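PDB 3KHY: propionate kinase from Francisella tularensis subsp. tularensis, which transfers a phosphoryl group between ATP and propionate, working as a homodimer of the acetokinase family and probably depending on magnesium. Local coordinates for the interface of chains A and B. Numbering follows the deposited sequence. Chains: chain A/B, Propionate kinase.

Contacts 1 and 2 are two patches of different character in one two-fold symmetric interface, their C-alpha centres about 29 Å apart, and they share no residue. Contact 1 joins helix 287-307 of both chains through 3-10 helix 308-310 of chain A, with a charged rim supplied by strand 214-218, whereas contact 2 buries a leucine from helix 160-164 among helices 241-249 and 253-262. Their centres lie about 21 Å and 26 Å from A:Asp142, the likely catalytic aspartate, which suggests that both serve assembly more than chemistry. Each recurs with the chains exchanged.

Contact 1: the interface of chains A and B. Residues chain A 217, 306, 309-310; chain B 298, 301-302, 305.
A:Ile309 lodges against helix 287-307 of chain B, a long helix that this acetokinase-family dimer uses on both sides of its interface. Its CG2 methyl presses on B:Ala305 CB at 3.3 Å, tighter than usual carbon contact. With chi1 at 62°, CG1 sits between the backbone N and the carbonyl carbon, an orientation that sends the CD1 branch toward B:His298 and B:Lys302. There CD1 of A:Ile309 meets B:Lys302 CG at 3.7 Å, the two side chains crossing at about a right angle, while CG1 lies over the centre of the neighbouring A:Tyr310 ring. The imidazole of B:His298 is turned so that A:Tyr310 CE1 lies in its plane, at the ring edge. From this edge B:His298 NE2 gives a weak, bent hydrogen bond to the phenol A:Tyr310 OH (2.9 Å, 123° at the hydrogen). Beyond the isoleucine, the lysine side chain bends at its third torsion and carries its ammonium to the carboxylate of A:Asp217. B:Lys302 NZ donates to A:Asp217 OD2 at 2.7 Å, a hydrogen bond and salt bridge that the carboxylate oxygen accepts on its syn lone pair. A:Tyr310 OH donates to that same OD2 at 2.5 Å from the anti side, 31° out of the carboxylate plane. Two donors thus grip one oxygen, and the tyrosine links histidine to aspartate. At the rim a water joins the other oxygen, A:Asp217 OD1, to B:Lys302 NZ, each 3.0 Å from it.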
# COMPACT_ATOMS: atom_id res chain seq x y z
N ASP A 217 4.68 8.06 -10.58
CA ASP A 217 4.07 7.27 -9.50
C ASP A 217 3.68 8.26 -8.41
O ASP A 217 4.28 9.31 -8.28
CB ASP A 217 5.07 6.23 -8.99
CG ASP A 217 4.41 5.06 -8.24
OD1 ASP A 217 3.19 5.08 -7.95
OD2 ASP A 217 5.15 4.10 -7.93
N SER A 306 11.12 3.82 -1.80
CA SER A 306 10.52 3.01 -2.87
C SER A 306 10.61 3.73 -4.21
O SER A 306 10.73 3.10 -5.25
CB SER A 306 9.06 2.65 -2.56
OG SER A 306 8.17 3.64 -3.03
N ILE A 309 13.78 3.85 -7.13
CA ILE A 309 13.90 3.01 -8.34
C ILE A 309 13.80 3.79 -9.64
O ILE A 309 14.34 3.35 -10.66
CB ILE A 309 12.85 1.89 -8.42
CG1 ILE A 309 11.44 2.48 -8.49
CG2 ILE A 309 13.00 0.90 -7.29
CD1 ILE A 309 10.37 1.45 -8.88
N TYR A 310 13.10 4.92 -9.62
CA TYR A 310 12.85 5.66 -10.87
C TYR A 310 13.99 6.56 -11.34
O TYR A 310 13.90 7.18 -12.40
CB TYR A 310 11.59 6.52 -10.77
CG TYR A 310 10.35 5.72 -10.44
CD1 TYR A 310 9.84 4.79 -11.35
CD2 TYR A 310 9.68 5.90 -9.23
CE1 TYR A 310 8.71 4.04 -11.05
CE2 TYR A 310 8.55 5.16 -8.92
CZ TYR A 310 8.07 4.23 -9.84
OH TYR A 310 6.94 3.49 -9.54
N HIS B 298 6.98 -5.09 -11.05
CA HIS B 298 7.20 -3.72 -10.61
C HIS B 298 6.88 -3.57 -9.13
O HIS B 298 7.59 -2.90 -8.39
CB HIS B 298 6.37 -2.74 -11.44
CG HIS B 298 6.50 -1.32 -10.98
ND1 HIS B 298 7.58 -0.53 -11.31
CD2 HIS B 298 5.69 -0.55 -10.22
CE1 HIS B 298 7.43 0.67 -10.77
NE2 HIS B 298 6.29 0.68 -10.10
N ALA B 301 9.73 -4.95 -7.08
CA ALA B 301 10.82 -3.99 -7.12
C ALA B 301 10.57 -2.82 -6.19
O ALA B 301 11.49 -2.38 -5.49
CB ALA B 301 11.06 -3.49 -8.54
N LYS B 302 9.34 -2.32 -6.17
CA LYS B 302 9.02 -1.22 -5.28
C LYS B 302 9.20 -1.58 -3.81
O LYS B 302 9.67 -0.77 -3.01
CB LYS B 302 7.62 -0.68 -5.55
CG LYS B 302 7.59 0.28 -6.74
CD LYS B 302 6.22 0.86 -6.97
CE LYS B 302 5.80 1.77 -5.82
NZ LYS B 302 4.41 2.21 -6.10
N ALA B 305 12.98 -1.88 -3.02
CA ALA B 305 13.49 -0.52 -2.90
C ALA B 305 13.15 0.10 -1.57
O ALA B 305 14.00 0.73 -0.95
CB ALA B 305 12.95 0.35 -4.04
O HOH W 1 3.10 4.65 -5.02

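Contact 2: the interface of chains A and B. Residues chain A 245, 249, 251, 259-260, 264; chain B 158-159, 162, 168.
This is an apolar interface of the homodimer: B:Leu162, from the short helix 160-164, projects into a hydrophobic surface that chain A builds from helices 241-249 and 253-262, and so helps hold the subunits of this acetokinase-family enzyme together. The leucine hides 64 Å² of its surface, and its two methyls divide the work. CD1 points at A:Met259, modelled as selenomethionine, and the two side chains reach toward each other tip to tip, with B:Leu162 CD1 3.6 Å from A:Met259 CE. The second methyl, B:Leu162 CD2, turns toward the first helix and touches A:Leu249 CD2 at 4.1 Å.

The shape of A:Met259 explains how it serves two partners. Its CG stands opposite the backbone N (chi1 178°), and the chain then bends at both later torsions, which lays the selenium beside B:Pro159 while the terminal methyl stays with the leucine. A:Met259 SE lies 3.7 Å from B:Pro159 CD, the two side chains meeting at a slant. Beside the selenomethionine stands A:Trp251, itself partly hidden by chain B. One face of its indole carries A:Ile245 CG2 and A:Leu249 CD2, both offset toward the rim, and A:Met259 CG lies in plane at its edge, an arrangement that should steady the surface facing the leucine.

Toward one flank, A:Ile245 CG1 meets B:Ile168 CD1 at 4.1 Å, their side chains crossing at about a right angle. On the other, A:Leu260 and B:Ile158 run side by side, pointing the same way, and A:Ser264 CB rests against the backbone carbon B:Ile158 CA. The serine hydroxyl, A:Ser264 OG, is tethered within its own chain, donating to the carbonyl A:Met259 O at 2.7 Å from 41° above the carbonyl plane.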
# COMPACT_ATOMS: atom_id res chain seq x y z
N ILE A 245 -13.90 -5.71 10.58
CA ILE A 245 -14.79 -4.83 11.33
C ILE A 245 -16.27 -5.13 11.10
O ILE A 245 -17.04 -5.22 12.05
CB ILE A 245 -14.49 -3.35 11.03
CG1 ILE A 245 -13.08 -3.00 11.56
CG2 ILE A 245 -15.55 -2.45 11.66
CD1 ILE A 245 -12.62 -1.60 11.22
N LEU A 249 -17.57 -6.41 14.49
CA LEU A 249 -18.16 -5.28 15.18
C LEU A 249 -19.49 -4.86 14.57
O LEU A 249 -20.25 -4.12 15.18
CB LEU A 249 -17.19 -4.09 15.16
CG LEU A 249 -15.93 -4.15 16.03
CD1 LEU A 249 -15.07 -5.36 15.72
CD2 LEU A 249 -15.13 -2.87 15.85
N TRP A 251 -20.07 -2.95 11.82
CA TRP A 251 -20.12 -1.66 11.14
C TRP A 251 -20.46 -1.80 9.66
O TRP A 251 -20.16 -2.81 9.05
CB TRP A 251 -18.78 -0.93 11.24
CG TRP A 251 -18.33 -0.55 12.62
CD1 TRP A 251 -18.85 -0.98 13.81
CD2 TRP A 251 -17.24 0.31 12.95
NE1 TRP A 251 -18.15 -0.43 14.86
CE2 TRP A 251 -17.16 0.36 14.35
CE3 TRP A 251 -16.33 1.04 12.19
CZ2 TRP A 251 -16.20 1.13 15.01
CZ3 TRP A 251 -15.37 1.80 12.84
CH2 TRP A 251 -15.31 1.84 14.24
N MSE A 259 -14.65 6.18 9.26
CA MSE A 259 -13.61 6.02 10.29
C MSE A 259 -12.22 6.22 9.70
O MSE A 259 -11.36 6.89 10.31
CB MSE A 259 -13.72 4.63 10.94
CG MSE A 259 -12.65 4.35 11.98
SE MSE A 259 -11.05 3.53 11.20
CE MSE A 259 -11.88 1.83 10.64
N LEU A 260 -11.97 5.64 8.53
CA LEU A 260 -10.65 5.74 7.91
C LEU A 260 -10.36 7.14 7.40
O LEU A 260 -9.20 7.54 7.32
CB LEU A 260 -10.53 4.75 6.75
CG LEU A 260 -10.48 3.26 7.10
CD1 LEU A 260 -10.63 2.43 5.83
CD2 LEU A 260 -9.16 2.91 7.81
N SER A 264 -9.00 8.65 11.75
CA SER A 264 -7.75 7.90 11.69
C SER A 264 -6.55 8.85 11.56
O SER A 264 -6.61 9.97 12.05
CB SER A 264 -7.81 6.89 10.53
OG SER A 264 -8.87 5.97 10.76
N ILE B 158 -4.79 4.33 12.65
CA ILE B 158 -6.22 4.22 12.91
C ILE B 158 -6.41 4.45 14.41
O ILE B 158 -5.43 4.53 15.15
CB ILE B 158 -6.75 2.82 12.53
CG1 ILE B 158 -6.02 1.73 13.31
CG2 ILE B 158 -6.64 2.58 11.04
CD1 ILE B 158 -6.50 0.31 12.99
N PRO B 159 -7.68 4.56 14.87
CA PRO B 159 -7.99 4.78 16.29
C PRO B 159 -7.29 3.81 17.25
O PRO B 159 -7.29 2.61 17.02
CB PRO B 159 -9.50 4.56 16.35
CG PRO B 159 -9.98 4.96 14.99
CD PRO B 159 -8.90 4.53 14.04
N LEU B 162 -9.13 0.54 18.08
CA LEU B 162 -9.13 -0.53 17.07
C LEU B 162 -7.81 -1.30 17.09
O LEU B 162 -7.77 -2.54 16.97
CB LEU B 162 -9.39 0.03 15.68
CG LEU B 162 -10.80 0.61 15.52
CD1 LEU B 162 -11.02 1.13 14.11
CD2 LEU B 162 -11.83 -0.45 15.88
N ILE B 168 -6.06 -4.95 15.75
CA ILE B 168 -5.84 -4.69 14.33
C ILE B 168 -4.47 -4.05 14.11
O ILE B 168 -4.19 -2.96 14.60
CB ILE B 168 -6.94 -3.79 13.75
CG1 ILE B 168 -8.30 -4.51 13.83
CG2 ILE B 168 -6.61 -3.40 12.33
CD1 ILE B 168 -9.50 -3.61 13.55